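Local coordinates for seryl-tRNA synthetase (PDB 2DQ0), which catalyses the ATP-dependent attachment of serine to tRNA(Ser) and probably also serylates tRNA(Sec), working as a class II homodimer with a tRNA-binding N-terminal extension, at residues Y240-E243 and D244-L247; T230-E233 and D234-D237; R51-R54 and N55-A58. All coordinates share one frame; numbering follows the deposited sequence.

Contact 1 (Y240-E243 and D244-L247)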
ATOM      1  N   TYR A 240      -7.356  -5.884  -5.194  1.00 43.89           N
ATOM      2  CA  TYR A 240      -7.579  -4.558  -5.774  1.00 44.03           C
ATOM      3  C   TYR A 240      -6.627  -4.377  -6.951  1.00 47.26           C
ATOM      4  O   TYR A 240      -5.428  -4.695  -6.850  1.00 40.59           O
ATOM      5  CB  TYR A 240      -7.225  -3.434  -4.794  1.00 37.18           C
ATOM      6  CG  TYR A 240      -8.171  -3.197  -3.651  1.00 40.02           C
ATOM      7  CD1 TYR A 240      -9.438  -2.658  -3.872  1.00 40.15           C
ATOM      8  CD2 TYR A 240      -7.778  -3.445  -2.336  1.00 32.24           C
ATOM      9  CE1 TYR A 240     -10.297  -2.361  -2.811  1.00 44.17           C
ATOM     10  CE2 TYR A 240      -8.633  -3.149  -1.264  1.00 45.58           C
ATOM     11  CZ  TYR A 240      -9.889  -2.610  -1.513  1.00 43.68           C
ATOM     12  OH  TYR A 240     -10.748  -2.353  -0.474  1.00 56.53           O
ATOM     13  N   LYS A 241      -7.153  -3.862  -8.058  1.00 43.35           N
ATOM     14  CA  LYS A 241      -6.312  -3.586  -9.203  1.00 46.11           C
ATOM     15  C   LYS A 241      -6.191  -2.066  -9.303  1.00 50.51           C
ATOM     16  O   LYS A 241      -7.134  -1.345  -8.954  1.00 48.87           O
ATOM     17  CB  LYS A 241      -6.915  -4.136 -10.490  1.00 44.57           C
ATOM     18  CG  LYS A 241      -6.037  -3.837 -11.704  1.00 43.35           C
ATOM     19  CD  LYS A 241      -6.639  -4.374 -12.972  1.00 37.58           C
ATOM     20  CE  LYS A 241      -5.768  -4.077 -14.177  1.00 45.16           C
ATOM     21  NZ  LYS A 241      -5.842  -2.635 -14.530  1.00 47.45           N
ATOM     22  N   VAL A 242      -5.034  -1.570  -9.742  1.00 43.69           N
ATOM     23  CA  VAL A 242      -4.889  -0.129  -9.880  1.00 48.47           C
ATOM     24  C   VAL A 242      -5.224   0.237 -11.325  1.00 46.69           C
ATOM     25  O   VAL A 242      -4.870  -0.473 -12.265  1.00 46.74           O
ATOM     26  CB  VAL A 242      -3.453   0.381  -9.447  1.00 43.50           C
ATOM     27  CG1 VAL A 242      -2.709  -0.701  -8.736  1.00 37.34           C
ATOM     28  CG2 VAL A 242      -2.682   0.895 -10.610  1.00 35.36           C
ATOM     29  N   GLU A 243      -5.946   1.334 -11.488  1.00 46.84           N
ATOM     30  CA  GLU A 243      -6.367   1.788 -12.803  1.00 48.79           C
ATOM     31  C   GLU A 243      -5.245   1.963 -13.818  1.00 50.64           C
ATOM     32  O   GLU A 243      -4.132   2.352 -13.458  1.00 48.58           O
ATOM     33  CB  GLU A 243      -7.127   3.101 -12.659  1.00 41.06           C
ATOM     34  CG  GLU A 243      -8.506   3.063 -13.256  1.00 57.35           C
ATOM     35  CD  GLU A 243      -9.345   4.254 -12.858  1.00 58.66           C
ATOM     36  OE1 GLU A 243      -8.933   5.406 -13.128  1.00 54.60           O
ATOM     37  OE2 GLU A 243     -10.419   4.027 -12.276  1.00 57.90           O
ATOM     38  N   ASP A 244      -5.550   1.634 -15.078  1.00 49.22           N
ATOM     39  CA  ASP A 244      -4.631   1.789 -16.209  1.00 45.42           C
ATOM     40  C   ASP A 244      -3.211   1.251 -16.080  1.00 49.91           C
ATOM     41  O   ASP A 244      -2.298   1.815 -16.676  1.00 51.60           O
ATOM     42  CB  ASP A 244      -4.532   3.276 -16.571  1.00 47.62           C
ATOM     43  CG  ASP A 244      -5.897   3.931 -16.763  1.00 66.56           C
ATOM     44  OD1 ASP A 244      -5.986   5.159 -16.546  1.00 76.09           O
ATOM     45  OD2 ASP A 244      -6.875   3.235 -17.136  1.00 68.55           O
ATOM     46  N   GLU A 245      -3.013   0.180 -15.317  1.00 50.14           N
ATOM     47  CA  GLU A 245      -1.683  -0.391 -15.138  1.00 45.48           C
ATOM     48  C   GLU A 245      -1.783  -1.890 -14.909  1.00 50.94           C
ATOM     49  O   GLU A 245      -2.830  -2.406 -14.519  1.00 49.45           O
ATOM     50  CB  GLU A 245      -0.992   0.180 -13.893  1.00 47.23           C
ATOM     51  CG  GLU A 245      -1.055   1.660 -13.706  1.00 53.64           C
ATOM     52  CD  GLU A 245       0.083   2.379 -14.377  1.00 67.66           C
ATOM     53  OE1 GLU A 245       0.130   3.627 -14.250  1.00 67.60           O
ATOM     54  OE2 GLU A 245       0.919   1.704 -15.026  1.00 66.12           O
ATOM     55  N   ASP A 246      -0.684  -2.594 -15.144  1.00 49.31           N
ATOM     56  CA  ASP A 246      -0.683  -4.006 -14.851  1.00 47.92           C
ATOM     57  C   ASP A 246      -0.053  -4.051 -13.431  1.00 45.57           C
ATOM     58  O   ASP A 246       1.084  -4.482 -13.233  1.00 41.06           O
ATOM     59  CB  ASP A 246       0.144  -4.785 -15.882  1.00 38.41           C
ATOM     60  CG  ASP A 246       0.212  -6.300 -15.584  1.00 50.05           C
ATOM     61  OD1 ASP A 246       1.113  -6.973 -16.144  1.00 47.34           O
ATOM     62  OD2 ASP A 246      -0.622  -6.829 -14.809  1.00 43.18           O
ATOM     63  N   LEU A 247      -0.815  -3.554 -12.460  1.00 38.55           N
ATOM     64  CA  LEU A 247      -0.401  -3.525 -11.061  1.00 38.33           C
ATOM     65  C   LEU A 247      -1.561  -3.884 -10.132  1.00 41.41           C
ATOM     66  O   LEU A 247      -2.691  -3.409 -10.281  1.00 41.99           O
ATOM     67  CB  LEU A 247       0.148  -2.147 -10.696  1.00 42.20           C
ATOM     68  CG  LEU A 247       1.483  -1.757 -11.341  1.00 43.92           C
ATOM     69  CD1 LEU A 247       1.793  -0.306 -11.039  1.00 40.94           C
ATOM     70  CD2 LEU A 247       2.599  -2.662 -10.808  1.00 48.08           C
TER
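One backbone hydrogen bond closes the loop formed by Y240-E243 and D244-L247: V242 N donates to L247 O at 3.0 Å, with an N-H...O angle of 175°. Between these residues the chain reverses through D244, whose positive phi (49°) turns it back, and through an inverse gamma turn centred on D246. The K241 side chain lies along one face of the loop. Its CG stands anti to the backbone N (chi1 180°), the chain runs straight to CE and bends only at the last torsion, which brings NZ over the turn. There NZ donates to E245 O at 3.0 Å, and it also bonds V242 O at 3.3 Å. Two carbonyls on different limbs of the loop thus share one ammonium group. That group has a third and stronger partner, a salt bridge to E243 of the second subunit; the reciprocal bridge joins E243 to K241 of that subunit. The loop is therefore part of the homodimer interface of the class II catalytic core, and Y240 and V242 pack on V242 and Y240 of the partner chain. On the apolar side, V242 CG1 meets L247 CB at 3.8 Å, while V242 CG2 lies 3.6 Å from E245 CG; the glutamate chain bends at chi2, so that its CG, not its carboxylate, meets the valine. At the tip E243 OE1 and D244 OD1 approach to 4.5 Å, a like-charge repulsion probably eased by K241 of the second subunit, which bridges to E243 OE2.

Contact 2 (T230-E233 and D234-D237)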
ATOM      1  N   THR A 230      -2.710 -17.616  -6.463  1.00 44.04           N
ATOM      2  CA  THR A 230      -4.016 -18.043  -5.931  1.00 47.75           C
ATOM      3  C   THR A 230      -4.980 -18.381  -7.035  1.00 47.30           C
ATOM      4  O   THR A 230      -4.602 -18.451  -8.198  1.00 46.84           O
ATOM      5  CB  THR A 230      -4.745 -16.954  -5.081  1.00 45.91           C
ATOM      6  OG1 THR A 230      -4.695 -15.693  -5.761  1.00 51.38           O
ATOM      7  CG2 THR A 230      -4.138 -16.834  -3.723  1.00 56.11           C
ATOM      8  N   SER A 231      -6.239 -18.581  -6.659  1.00 40.88           N
ATOM      9  CA  SER A 231      -7.254 -18.906  -7.639  1.00 50.78           C
ATOM     10  C   SER A 231      -7.827 -17.608  -8.187  1.00 53.08           C
ATOM     11  O   SER A 231      -7.853 -16.576  -7.504  1.00 54.74           O
ATOM     12  CB  SER A 231      -8.361 -19.775  -7.030  1.00 40.54           C
ATOM     13  OG  SER A 231      -9.019 -19.112  -5.980  1.00 63.53           O
ATOM     14  N   PHE A 232      -8.265 -17.669  -9.434  1.00 50.96           N
ATOM     15  CA  PHE A 232      -8.807 -16.515 -10.111  1.00 57.09           C
ATOM     16  C   PHE A 232      -9.985 -15.842  -9.413  1.00 58.70           C
ATOM     17  O   PHE A 232     -10.233 -14.661  -9.637  1.00 62.80           O
ATOM     18  CB  PHE A 232      -9.160 -16.911 -11.542  1.00 58.34           C
ATOM     19  CG  PHE A 232      -7.960 -17.273 -12.371  1.00 60.22           C
ATOM     20  CD1 PHE A 232      -7.014 -16.315 -12.693  1.00 66.16           C
ATOM     21  CD2 PHE A 232      -7.767 -18.568 -12.813  1.00 61.73           C
ATOM     22  CE1 PHE A 232      -5.896 -16.648 -13.443  1.00 73.42           C
ATOM     23  CE2 PHE A 232      -6.648 -18.907 -13.563  1.00 65.95           C
ATOM     24  CZ  PHE A 232      -5.713 -17.950 -13.878  1.00 63.00           C
ATOM     25  N   GLU A 233     -10.701 -16.571  -8.559  1.00 62.75           N
ATOM     26  CA  GLU A 233     -11.834 -15.979  -7.845  1.00 63.53           C
ATOM     27  C   GLU A 233     -11.373 -14.812  -6.973  1.00 58.99           C
ATOM     28  O   GLU A 233     -12.133 -13.868  -6.731  1.00 56.61           O
ATOM     29  CB  GLU A 233     -12.538 -17.017  -6.971  1.00 67.63           C
ATOM     30  CG  GLU A 233     -13.239 -18.105  -7.751  1.00 89.45           C
ATOM     31  CD  GLU A 233     -12.453 -19.407  -7.758  1.00102.67           C
ATOM     32  OE1 GLU A 233     -11.241 -19.364  -8.075  1.00108.48           O
ATOM     33  OE2 GLU A 233     -13.044 -20.470  -7.449  1.00105.01           O
ATOM     34  N   ASP A 234     -10.126 -14.884  -6.507  1.00 51.99           N
ATOM     35  CA  ASP A 234      -9.568 -13.837  -5.666  1.00 47.56           C
ATOM     36  C   ASP A 234      -9.582 -12.447  -6.321  1.00 51.31           C
ATOM     37  O   ASP A 234      -9.680 -11.443  -5.605  1.00 46.15           O
ATOM     38  CB  ASP A 234      -8.141 -14.192  -5.245  1.00 45.84           C
ATOM     39  CG  ASP A 234      -8.087 -15.049  -3.990  1.00 46.63           C
ATOM     40  OD1 ASP A 234      -6.978 -15.215  -3.451  1.00 50.57           O
ATOM     41  OD2 ASP A 234      -9.133 -15.561  -3.543  1.00 49.93           O
ATOM     42  N   PHE A 235      -9.486 -12.379  -7.657  1.00 45.71           N
ATOM     43  CA  PHE A 235      -9.504 -11.081  -8.349  1.00 47.03           C
ATOM     44  C   PHE A 235     -10.825 -10.381  -8.137  1.00 44.93           C
ATOM     45  O   PHE A 235     -10.907  -9.164  -8.172  1.00 46.28           O
ATOM     46  CB  PHE A 235      -9.275 -11.210  -9.865  1.00 38.34           C
ATOM     47  CG  PHE A 235      -7.854 -11.475 -10.247  1.00 46.89           C
ATOM     48  CD1 PHE A 235      -7.415 -12.775 -10.494  1.00 41.38           C
ATOM     49  CD2 PHE A 235      -6.931 -10.436 -10.274  1.00 43.02           C
ATOM     50  CE1 PHE A 235      -6.068 -13.037 -10.755  1.00 47.73           C
ATOM     51  CE2 PHE A 235      -5.582 -10.679 -10.531  1.00 50.94           C
ATOM     52  CZ  PHE A 235      -5.147 -11.989 -10.770  1.00 56.75           C
ATOM     53  N   GLU A 236     -11.870 -11.150  -7.897  1.00 52.37           N
ATOM     54  CA  GLU A 236     -13.171 -10.543  -7.686  1.00 61.68           C
ATOM     55  C   GLU A 236     -13.398 -10.236  -6.200  1.00 60.60           C
ATOM     56  O   GLU A 236     -13.880  -9.165  -5.837  1.00 58.62           O
ATOM     57  CB  GLU A 236     -14.247 -11.496  -8.213  1.00 69.16           C
ATOM     58  CG  GLU A 236     -15.625 -10.893  -8.395  1.00 89.33           C
ATOM     59  CD  GLU A 236     -16.662 -11.938  -8.813  1.00105.63           C
ATOM     60  OE1 GLU A 236     -17.863 -11.588  -8.894  1.00108.56           O
ATOM     61  OE2 GLU A 236     -16.279 -13.107  -9.060  1.00108.76           O
ATOM     62  N   ASP A 237     -12.987 -11.163  -5.344  1.00 58.82           N
ATOM     63  CA  ASP A 237     -13.211 -11.038  -3.912  1.00 57.71           C
ATOM     64  C   ASP A 237     -12.182 -10.381  -3.019  1.00 52.75           C
ATOM     65  O   ASP A 237     -12.545  -9.705  -2.061  1.00 47.46           O
ATOM     66  CB  ASP A 237     -13.519 -12.420  -3.354  1.00 63.20           C
ATOM     67  CG  ASP A 237     -14.759 -13.009  -3.966  1.00 78.23           C
ATOM     68  OD1 ASP A 237     -14.894 -14.250  -3.950  1.00 89.75           O
ATOM     69  OD2 ASP A 237     -15.602 -12.222  -4.461  1.00 78.93           O
TER
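A type I beta turn from S231 to D234 leads into the short helix 234-237, and its bond, D234 N to S231 O, measures 3.0 Å. E233 O accepts two amides: E236 N at 3.0 Å and D237 N at 3.2 Å. Beside the turn, the D234 carboxylate reaches back across T230 at about a right angle. D234 OD1 lies equally near T230 CB, CG2 and OG1, 3.3 Å from each, but the bond from T230 OG1 is weak and not settled, since E226 O is also within reach of that proton. With an alanine in place of D234 the T230 hydroxyl and methyl would probably lose the carboxylate they pack against. F232 and F235 run alongside each other in the same direction, with F232 CD1 3.9 Å from F235 CE1. F232 O, which accepts F235 N at 3.1 Å, also lies at the edge of the F235 ring, in its plane, 3.5 Å from F235 CD1. F235 meets R223, at the start of helix 223-227, in a cation-pi contact and Y248 of strand 248-249 ring to ring; both phenylalanines touch helix 223-227, F232 also reaches W104, and D237 pairs through its backbone with A286.

Contact 3 (R51-R54 and N55-A58)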
ATOM      1  N   ARG A  51       4.791 -35.495 -41.322  1.00 63.63           N
ATOM      2  CA  ARG A  51       6.192 -35.093 -41.484  1.00 69.43           C
ATOM      3  C   ARG A  51       6.939 -36.211 -42.224  1.00 70.23           C
ATOM      4  O   ARG A  51       7.739 -35.948 -43.130  1.00 67.34           O
ATOM      5  CB  ARG A  51       6.843 -34.795 -40.115  1.00 60.28           C
ATOM      6  CG  ARG A  51       6.332 -33.489 -39.500  1.00 70.57           C
ATOM      7  CD  ARG A  51       6.928 -33.163 -38.137  1.00 75.23           C
ATOM      8  NE  ARG A  51       8.384 -33.280 -38.146  1.00 85.20           N
ATOM      9  CZ  ARG A  51       9.057 -34.245 -37.527  1.00 82.38           C
ATOM     10  NH1 ARG A  51       8.407 -35.177 -36.838  1.00 77.93           N
ATOM     11  NH2 ARG A  51      10.380 -34.289 -37.618  1.00 79.26           N
ATOM     12  N   HIS A  52       6.633 -37.454 -41.859  1.00 69.73           N
ATOM     13  CA  HIS A  52       7.252 -38.623 -42.470  1.00 72.04           C
ATOM     14  C   HIS A  52       6.899 -38.742 -43.952  1.00 71.51           C
ATOM     15  O   HIS A  52       7.746 -39.091 -44.779  1.00 64.46           O
ATOM     16  CB  HIS A  52       6.797 -39.887 -41.753  1.00 76.86           C
ATOM     17  CG  HIS A  52       7.476 -41.128 -42.240  1.00 89.76           C
ATOM     18  ND1 HIS A  52       8.657 -41.590 -41.699  1.00 97.70           N
ATOM     19  CD2 HIS A  52       7.153 -41.990 -43.234  1.00 93.49           C
ATOM     20  CE1 HIS A  52       9.033 -42.684 -42.339  1.00101.64           C
ATOM     21  NE2 HIS A  52       8.138 -42.947 -43.276  1.00100.45           N
ATOM     22  N   GLU A  53       5.639 -38.463 -44.277  1.00 71.76           N
ATOM     23  CA  GLU A  53       5.171 -38.540 -45.654  1.00 73.46           C
ATOM     24  C   GLU A  53       5.899 -37.470 -46.472  1.00 73.21           C
ATOM     25  O   GLU A  53       6.267 -37.703 -47.622  1.00 71.00           O
ATOM     26  CB  GLU A  53       3.655 -38.311 -45.712  1.00 72.84           C
ATOM     27  CG  GLU A  53       2.923 -39.136 -46.767  1.00 83.24           C
ATOM     28  CD  GLU A  53       2.696 -40.589 -46.347  1.00 93.36           C
ATOM     29  OE1 GLU A  53       3.684 -41.338 -46.168  1.00 94.47           O
ATOM     30  OE2 GLU A  53       1.518 -40.984 -46.191  1.00100.60           O
ATOM     31  N   ARG A  54       6.097 -36.300 -45.865  1.00 69.71           N
ATOM     32  CA  ARG A  54       6.794 -35.191 -46.511  1.00 64.30           C
ATOM     33  C   ARG A  54       8.152 -35.688 -46.996  1.00 64.21           C
ATOM     34  O   ARG A  54       8.571 -35.392 -48.115  1.00 54.46           O
ATOM     35  CB  ARG A  54       6.965 -34.021 -45.519  1.00 64.84           C
ATOM     36  CG  ARG A  54       8.165 -33.102 -45.786  1.00 58.73           C
ATOM     37  CD  ARG A  54       8.000 -31.697 -45.191  1.00 58.16           C
ATOM     38  NE  ARG A  54       7.940 -31.595 -43.722  1.00 56.42           N
ATOM     39  CZ  ARG A  54       8.858 -32.077 -42.891  1.00 52.25           C
ATOM     40  NH1 ARG A  54       9.907 -32.718 -43.368  1.00 62.64           N
ATOM     41  NH2 ARG A  54       8.759 -31.881 -41.587  1.00 53.09           N
ATOM     42  N   ASN A  55       8.816 -36.465 -46.145  1.00 57.07           N
ATOM     43  CA  ASN A  55      10.121 -37.024 -46.442  1.00 59.48           C
ATOM     44  C   ASN A  55      10.030 -38.009 -47.603  1.00 63.80           C
ATOM     45  O   ASN A  55      10.828 -37.941 -48.533  1.00 65.29           O
ATOM     46  CB  ASN A  55      10.665 -37.709 -45.182  1.00 68.65           C
ATOM     47  CG  ASN A  55      12.074 -38.247 -45.350  1.00 74.48           C
ATOM     48  OD1 ASN A  55      12.802 -37.861 -46.263  1.00 77.62           O
ATOM     49  ND2 ASN A  55      12.474 -39.134 -44.440  1.00 70.94           N
ATOM     50  N   LYS A  56       9.053 -38.915 -47.558  1.00 64.73           N
ATOM     51  CA  LYS A  56       8.887 -39.909 -48.618  1.00 58.54           C
ATOM     52  C   LYS A  56       8.596 -39.246 -49.952  1.00 61.81           C
ATOM     53  O   LYS A  56       9.261 -39.516 -50.949  1.00 66.56           O
ATOM     54  CB  LYS A  56       7.760 -40.889 -48.278  1.00 63.18           C
ATOM     55  CG  LYS A  56       8.101 -41.950 -47.229  1.00 75.00           C
ATOM     56  CD  LYS A  56       6.871 -42.825 -46.898  1.00 90.80           C
ATOM     57  CE  LYS A  56       7.193 -43.946 -45.884  1.00 97.89           C
ATOM     58  NZ  LYS A  56       6.007 -44.782 -45.475  1.00 87.02           N
ATOM     59  N   ILE A  57       7.596 -38.377 -49.977  1.00 64.97           N
ATOM     60  CA  ILE A  57       7.238 -37.689 -51.204  1.00 63.52           C
ATOM     61  C   ILE A  57       8.440 -36.932 -51.745  1.00 70.12           C
ATOM     62  O   ILE A  57       8.563 -36.730 -52.950  1.00 71.24           O
ATOM     63  CB  ILE A  57       6.064 -36.706 -50.970  1.00 60.17           C
ATOM     64  CG1 ILE A  57       4.790 -37.498 -50.679  1.00 62.10           C
ATOM     65  CG2 ILE A  57       5.826 -35.836 -52.201  1.00 49.27           C
ATOM     66  CD1 ILE A  57       3.581 -36.624 -50.400  1.00 71.65           C
ATOM     67  N   ALA A  58       9.335 -36.525 -50.849  1.00 77.51           N
ATOM     68  CA  ALA A  58      10.523 -35.775 -51.255  1.00 79.14           C
ATOM     69  C   ALA A  58      11.500 -36.670 -51.986  1.00 77.99           C
ATOM     70  O   ALA A  58      11.849 -36.389 -53.126  1.00 78.40           O
ATOM     71  CB  ALA A  58      11.204 -35.133 -50.042  1.00 75.75           C
TER
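H52 presents the edge of its imidazole to the K56 side chain one helical turn on, with K56 CE lying in the ring plane. H52 NE2 is modelled 2.9 Å from K56 CE, too close to be reliable at 2.6 Å resolution, so the detail of the approach is doubtful. Two torsion settings bring the groups together: with chi1 -175° the H52 ring stands out from the helix, and the K56 chain, fully extended beyond CG, leans back to meet it. E53 flanks the same lysine. Its chain bends at chi2 (78°), bringing E53 OE1 to 3.6 Å from K56 CD, whereas the charged atoms E53 OE1 and K56 NZ stay 4.2 Å apart, longer than a salt bridge. Beneath these groups runs the i to i+4 ladder of helix 28-65, which with helix 72-103 forms the long coiled-coil arm of the N-terminal, tRNA-binding extension. I57 N to E53 O is its shortest rung here at 2.8 Å, with an N-H...O angle of 174°; K56 N to H52 O is 3.1 Å, and A58 N to R54 O is weak. I57 turns to the other helix, where it packs on K77, S78 and I81. Within its own helix, CG1 of I57 rests 3.4 Å from E53 O. R51 also reaches across to I85, while its NH1 bonds N48 in the preceding turn.

How the contacts relate
Contacts 1 and 2 follow one another closely in the chain, with two residues between D237 and Y240; their centres lie 15 Å apart, and apart from this adjacency they do not touch. K284, a predicted ATP-binding residue, lies between them: its NZ bonds F235 O of contact 2, the Y240 side chain of contact 1 touches it, and its side chain is about 6 Å from those of E236 and K241. Contact 2 is nearer the reaction centre, the D234 side chain lying about 8 Å from the bound seryl-adenylate analogue, whereas contact 1 faces the second subunit. Contact 3 is remote on the coiled-coil arm, with nearest atoms about 31 Å from contact 2 and about 35 Å from contact 1.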